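Local coordinates for protein pectate lyase (Bacillus, PDB 3VMV) that probably cleaves polygalacturonate, the backbone of pectin, as a pectate lyase of polysaccharide lyase family 1, at residues 29-32 with 33-37; 123-126 with 127-131; 54-58 with 59-63. All coordinates share one frame; numbering follows the deposited sequence.

Overall arrangement
All three contacts are local, each within one continuous run of chain, yet they belong to different parts of the parallel beta-helix. Interaction 2 is buried, about 10 Å from the centre of the chain, where strand 123-126 leaves its face of the beta-helix through a tight turn. Interactions 1 and 3 lie further out, with centres 12 Å apart, and share helix 28-40: a backbone hydrogen bond joins Ala29 to Asn60, and Pro62 packs on the start of the helix. Interaction 2 touches neither. Interaction 1 combines regular helical bonding with one amide-carboxylate pair on a partly buried helix, whereas interaction 3, at the surface, and interaction 2 use side-chain amide or hydroxyl groups to bind backbone atoms.

Interaction 1 of 3, residues 29-32 with 33-37; sequences AQIQ and QLIDN
Gln32 and Asp36, one helical turn apart, carry the polar side-chain contact of this run. With CG anti to the backbone N (chi1 -164°) and a bend at chi2, Gln32 turns its amide along the helix, and NE2 donates to Asp36 OD1 at 3.2 Å. OD1 lies close to the amide plane of Gln32, but NE2 meets it from above the carboxylate plane, the two flat groups being turned 37° apart. The other end of the amide is taken too, because OE1 accepts from the backbone N of Asp67, which fixes how the amide is turned. Without the carboxylate, as with an alanine at Asp36, Gln32 NE2 would probably lose this partner and the amide would be less firmly fixed in its rotation.

The backbone supplies four successive i to i+4 bonds of an alpha-helix, from Gln33 N to Ala29 O (2.9 Å) through to Asp36 N to Gln32 O, all fairly straight. Leu34 lays its CG against one of these carbonyl oxygens, Gln30 O, at 3.1 Å.

Apolar contact is made by Ile31 and Ile35, which lie side by side and point the same way, Ile31 CG2 touching Ile35 CD1 at 3.9 Å.

Ile31, Leu34 and Ile35 form the inward face of helix 28-40, which covers the N-terminal end of the parallel beta-helix, as in other family 1 pectate lyases: Ile31 rests on Val52 and Ile66, Leu34 on Ile50 of strand 48-52, and Ile35 on Val68 of strand 66-68, while Pro62 and Gln63 of the neighbouring loop lie against Gln32.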
# COMPACT_ATOMS: atom_id res chain seq x y z
N ALA A 29 -8.83 -8.38 19.85
CA ALA A 29 -8.37 -9.38 20.81
C ALA A 29 -8.36 -10.78 20.20
O ALA A 29 -7.39 -11.51 20.36
CB ALA A 29 -9.17 -9.32 22.09
N GLN A 30 -9.41 -11.13 19.44
CA GLN A 30 -9.40 -12.45 18.81
C GLN A 30 -8.30 -12.54 17.78
O GLN A 30 -7.58 -13.53 17.73
CB GLN A 30 -10.74 -12.75 18.14
CG GLN A 30 -11.83 -13.07 19.13
CD GLN A 30 -13.08 -13.57 18.44
OE1 GLN A 30 -13.55 -12.93 17.52
NE2 GLN A 30 -13.61 -14.70 18.88
N ILE A 31 -8.15 -11.51 16.95
CA ILE A 31 -7.09 -11.55 15.95
C ILE A 31 -5.71 -11.66 16.59
O ILE A 31 -4.90 -12.50 16.20
CB ILE A 31 -7.11 -10.29 15.04
CG1 ILE A 31 -8.44 -10.23 14.28
CG2 ILE A 31 -5.99 -10.35 14.04
CD1 ILE A 31 -8.59 -8.96 13.44
N GLN A 32 -5.44 -10.80 17.57
CA GLN A 32 -4.11 -10.81 18.19
C GLN A 32 -3.83 -12.16 18.89
O GLN A 32 -2.71 -12.70 18.82
CB GLN A 32 -3.95 -9.64 19.17
CG GLN A 32 -2.48 -9.37 19.56
CD GLN A 32 -1.72 -8.91 18.34
OE1 GLN A 32 -2.00 -7.84 17.83
NE2 GLN A 32 -0.76 -9.71 17.87
N GLN A 33 -4.84 -12.71 19.57
CA GLN A 33 -4.66 -14.00 20.22
C GLN A 33 -4.41 -15.11 19.24
O GLN A 33 -3.59 -16.00 19.50
CB GLN A 33 -5.87 -14.33 21.06
CG GLN A 33 -5.90 -13.50 22.26
CD GLN A 33 -7.20 -13.66 23.01
OE1 GLN A 33 -7.94 -14.63 22.81
NE2 GLN A 33 -7.50 -12.70 23.87
N LEU A 34 -5.13 -15.10 18.11
CA LEU A 34 -4.88 -16.12 17.12
C LEU A 34 -3.42 -16.09 16.64
O LEU A 34 -2.77 -17.14 16.53
CB LEU A 34 -5.80 -15.93 15.92
CG LEU A 34 -7.28 -16.24 16.19
CD1 LEU A 34 -8.04 -15.82 14.98
CD2 LEU A 34 -7.46 -17.73 16.48
N ILE A 35 -2.92 -14.89 16.39
CA ILE A 35 -1.55 -14.73 15.92
C ILE A 35 -0.57 -15.20 16.99
O ILE A 35 0.35 -15.96 16.69
CB ILE A 35 -1.28 -13.25 15.58
CG1 ILE A 35 -2.10 -12.87 14.34
CG2 ILE A 35 0.23 -13.00 15.44
CD1 ILE A 35 -2.23 -11.37 14.11
N ASP A 36 -0.76 -14.75 18.23
CA ASP A 36 0.21 -15.03 19.29
C ASP A 36 0.15 -16.50 19.70
O ASP A 36 1.19 -17.13 19.91
CB ASP A 36 -0.04 -14.13 20.50
CG ASP A 36 0.20 -12.64 20.20
OD1 ASP A 36 0.68 -12.27 19.09
OD2 ASP A 36 -0.08 -11.83 21.10
N ASN A 37 -1.06 -17.04 19.80
CA ASN A 37 -1.21 -18.44 20.16
C ASN A 37 -0.53 -19.33 19.11
O ASN A 37 0.15 -20.30 19.45
CB ASN A 37 -2.68 -18.82 20.27
CG ASN A 37 -3.34 -18.28 21.53
OD1 ASN A 37 -2.67 -17.81 22.44
ND2 ASN A 37 -4.66 -18.37 21.58

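Interaction 2 of 3, residues 123-126 with 127-131; sequences IEVT and DDSKN
Ser129 turns OG beside its own backbone N and anti to its carbonyl carbon (chi1 -72°), which carries the hydroxyl back across the turn to the carbonyl of Thr126. Val125, with CG1 anti to the backbone N (chi1 -179°), sets that methyl against the same serine, CG1 lying 3.9 Å from Ser129 CB. The apolar flank of Ser129 thus packs on the end of the strand while its polar tip turns to the backbone.

Two donors of one residue grip Thr126 O. Ser129 OG donates at 2.9 Å, in the carbonyl plane and with a C=O...donor angle of 156°. Ser129 N gives a longer bond of 3.2 Å and comes from well above that plane, so the two protons reach the oxygen from different directions. The N-H bond closes a type I' beta turn from Thr126 to Ser129, in which Asp127 and Asp128 take left-handed backbone conformations. In this parallel beta-helix the turn ends strand 123-126, and the chain goes on through a corner at Asn131 to strand 132-135 on another face.

Thr126 and Asp127 lie side by side and point the same way, Asp127 OD2 standing 3.6 Å from Thr126 CG2. That carboxylate oxygen accepts from Ser100 OG, and Ser129 OG also accepts from Ala102 N, so the side chains of Asp127 and Ser129 tie the turn to strand 97-103 of the preceding coil. Lys130 NZ donates to Asp128 O at 3.2 Å, approaching from above the carbonyl plane.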
# COMPACT_ATOMS: atom_id res chain seq x y z
N ILE A 123 -1.95 0.20 7.00
CA ILE A 123 -1.09 -0.98 6.95
C ILE A 123 0.35 -0.52 6.87
O ILE A 123 0.74 0.17 5.93
CB ILE A 123 -1.38 -1.87 5.75
CG1 ILE A 123 -2.85 -2.28 5.76
CG2 ILE A 123 -0.50 -3.15 5.81
CD1 ILE A 123 -3.27 -3.16 4.53
N GLU A 124 1.15 -0.89 7.87
CA GLU A 124 2.58 -0.66 7.86
C GLU A 124 3.29 -1.95 7.55
O GLU A 124 3.08 -2.94 8.25
CB GLU A 124 3.05 -0.11 9.21
CG GLU A 124 4.62 -0.13 9.28
CD GLU A 124 5.30 0.79 10.30
OE1 GLU A 124 5.42 2.02 10.08
OE2 GLU A 124 5.80 0.26 11.33
N VAL A 125 4.14 -1.96 6.51
CA VAL A 125 4.84 -3.17 6.13
C VAL A 125 6.34 -2.91 6.36
O VAL A 125 6.90 -2.05 5.71
CB VAL A 125 4.58 -3.52 4.66
CG1 VAL A 125 5.28 -4.79 4.28
CG2 VAL A 125 3.06 -3.62 4.35
N THR A 126 6.97 -3.62 7.30
CA THR A 126 8.27 -3.18 7.78
C THR A 126 9.12 -4.33 8.26
O THR A 126 8.74 -5.51 8.13
CB THR A 126 8.06 -2.10 8.88
OG1 THR A 126 9.32 -1.47 9.17
CG2 THR A 126 7.42 -2.67 10.16
N ASP A 127 10.30 -4.01 8.77
CA ASP A 127 11.21 -4.99 9.35
C ASP A 127 11.40 -6.22 8.48
O ASP A 127 11.23 -7.34 8.95
CB ASP A 127 10.75 -5.42 10.77
CG ASP A 127 10.55 -4.22 11.72
OD1 ASP A 127 11.34 -3.25 11.64
OD2 ASP A 127 9.61 -4.25 12.53
N ASP A 128 11.78 -5.99 7.23
CA ASP A 128 12.21 -7.05 6.34
C ASP A 128 11.12 -8.02 5.91
O ASP A 128 11.42 -9.12 5.46
CB ASP A 128 13.40 -7.80 6.95
CG ASP A 128 14.59 -6.89 7.19
OD1 ASP A 128 15.42 -6.77 6.27
OD2 ASP A 128 14.70 -6.31 8.29
N SER A 129 9.86 -7.57 5.97
CA SER A 129 8.75 -8.39 5.49
C SER A 129 8.91 -8.63 3.99
O SER A 129 9.42 -7.78 3.26
CB SER A 129 7.43 -7.66 5.73
OG SER A 129 7.10 -7.64 7.10
N LYS A 130 8.44 -9.78 3.52
CA LYS A 130 8.49 -10.09 2.10
C LYS A 130 7.27 -10.88 1.66
O LYS A 130 6.68 -11.64 2.46
CB LYS A 130 9.75 -10.90 1.79
CG LYS A 130 11.01 -10.03 1.98
CD LYS A 130 12.26 -10.71 1.47
CE LYS A 130 13.47 -9.86 1.81
NZ LYS A 130 13.14 -8.82 2.83
N ASN A 131 6.89 -10.70 0.40
CA ASN A 131 5.80 -11.48 -0.23
C ASN A 131 4.48 -11.18 0.44
O ASN A 131 3.96 -11.97 1.19
CB ASN A 131 6.10 -12.98 -0.29
CG ASN A 131 7.15 -13.27 -1.32
OD1 ASN A 131 6.84 -13.40 -2.53
ND2 ASN A 131 8.39 -13.30 -0.91

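Interaction 3 of 3, residues 54-58 with 59-63; sequences GTITQ and GNSPQ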
# COMPACT_ATOMS: atom_id res chain seq x y z
N GLY A 54 -16.39 -8.61 11.88
CA GLY A 54 -16.88 -7.60 12.79
C GLY A 54 -15.98 -6.40 12.73
O GLY A 54 -14.98 -6.44 12.02
N THR A 55 -16.32 -5.34 13.46
CA THR A 55 -15.52 -4.11 13.42
C THR A 55 -14.45 -4.12 14.52
O THR A 55 -14.76 -4.21 15.70
CB THR A 55 -16.42 -2.88 13.56
OG1 THR A 55 -17.34 -2.86 12.45
CG2 THR A 55 -15.60 -1.58 13.52
N ILE A 56 -13.20 -4.13 14.07
CA ILE A 56 -12.03 -4.13 14.94
C ILE A 56 -11.70 -2.70 15.35
O ILE A 56 -11.72 -1.80 14.52
CB ILE A 56 -10.85 -4.71 14.15
CG1 ILE A 56 -11.25 -5.98 13.40
CG2 ILE A 56 -9.61 -4.89 15.05
CD1 ILE A 56 -11.87 -7.06 14.33
N THR A 57 -11.41 -2.47 16.63
CA THR A 57 -11.31 -1.09 17.13
C THR A 57 -10.22 -1.03 18.16
O THR A 57 -9.80 -2.07 18.67
CB THR A 57 -12.63 -0.63 17.85
OG1 THR A 57 -12.88 -1.47 18.99
CG2 THR A 57 -13.84 -0.67 16.92
N GLN A 58 -9.85 0.18 18.58
CA GLN A 58 -8.97 0.30 19.74
C GLN A 58 -9.61 -0.35 20.98
O GLN A 58 -8.94 -1.05 21.76
CB GLN A 58 -8.67 1.79 20.02
CG GLN A 58 -7.84 2.45 18.94
CD GLN A 58 -6.42 1.94 18.92
OE1 GLN A 58 -5.89 1.52 19.95
NE2 GLN A 58 -5.80 1.98 17.75
N GLY A 59 -10.90 -0.09 21.19
CA GLY A 59 -11.59 -0.57 22.37
C GLY A 59 -11.64 -2.10 22.47
O GLY A 59 -11.69 -2.63 23.57
N ASN A 60 -11.62 -2.80 21.32
CA ASN A 60 -11.69 -4.27 21.41
C ASN A 60 -10.39 -4.99 21.07
O ASN A 60 -10.39 -6.21 20.86
CB ASN A 60 -12.91 -4.86 20.63
CG ASN A 60 -12.82 -4.69 19.10
OD1 ASN A 60 -11.73 -4.67 18.51
ND2 ASN A 60 -14.01 -4.64 18.46
N SER A 61 -9.29 -4.24 21.05
CA SER A 61 -7.94 -4.76 20.74
C SER A 61 -7.01 -4.49 21.91
O SER A 61 -7.14 -3.47 22.59
CB SER A 61 -7.36 -4.06 19.50
OG SER A 61 -8.25 -4.27 18.41
N PRO A 62 -6.08 -5.41 22.14
CA PRO A 62 -5.23 -5.32 23.34
C PRO A 62 -3.99 -4.44 23.16
O PRO A 62 -3.39 -4.08 24.18
CB PRO A 62 -4.81 -6.77 23.57
CG PRO A 62 -4.77 -7.35 22.16
CD PRO A 62 -5.93 -6.70 21.44
N GLN A 63 -3.59 -4.15 21.93
CA GLN A 63 -2.49 -3.22 21.64
C GLN A 63 -3.04 -2.12 20.75
O GLN A 63 -4.16 -2.24 20.24
CB GLN A 63 -1.34 -3.92 20.89
CG GLN A 63 -0.73 -5.03 21.73
CD GLN A 63 0.28 -5.85 20.94
OE1 GLN A 63 1.17 -5.32 20.30
NE2 GLN A 63 0.11 -7.16 20.99
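A type I beta turn from Gln58 to Ser61 forms a kink in the chain where it leaves the short, weakly bonded strand 55-57 of the beta-helix, and the side chains of Asn60 and Ser61 bind back to the backbone of that strand. Asn60 holds CG between its backbone N and carbonyl carbon (chi1 68°), which lays the amide across Thr57 at about a right angle. Both ends of this amide are used. ND2 donates to Thr55 O at 2.9 Å, each group lying in the plane of the other, while OD1 accepts Thr57 N at 2.9 Å from above its own carbonyl plane. OD1 also accepts from Gly28 N, so the amide joins the strand to the start of helix 28-40 and is held against rotation from both ends.

The hydroxyl of Thr57 receives Asn60 N at 3.0 Å, and the same N-H makes a weak bond to Thr57 O. The turn itself is closed by Ser61 N to Gln58 O at 3.3 Å, straight at the proton but steeply above the carbonyl plane. Gln58 bends at chi2 and sends NE2 outside the turn to Gly94 O and Ser64 O. Ser61 OG comes in beside Ile56, 3.7 Å from its CG2, and donates to Thr57 O at 2.7 Å, tilted 32° from the carbonyl plane.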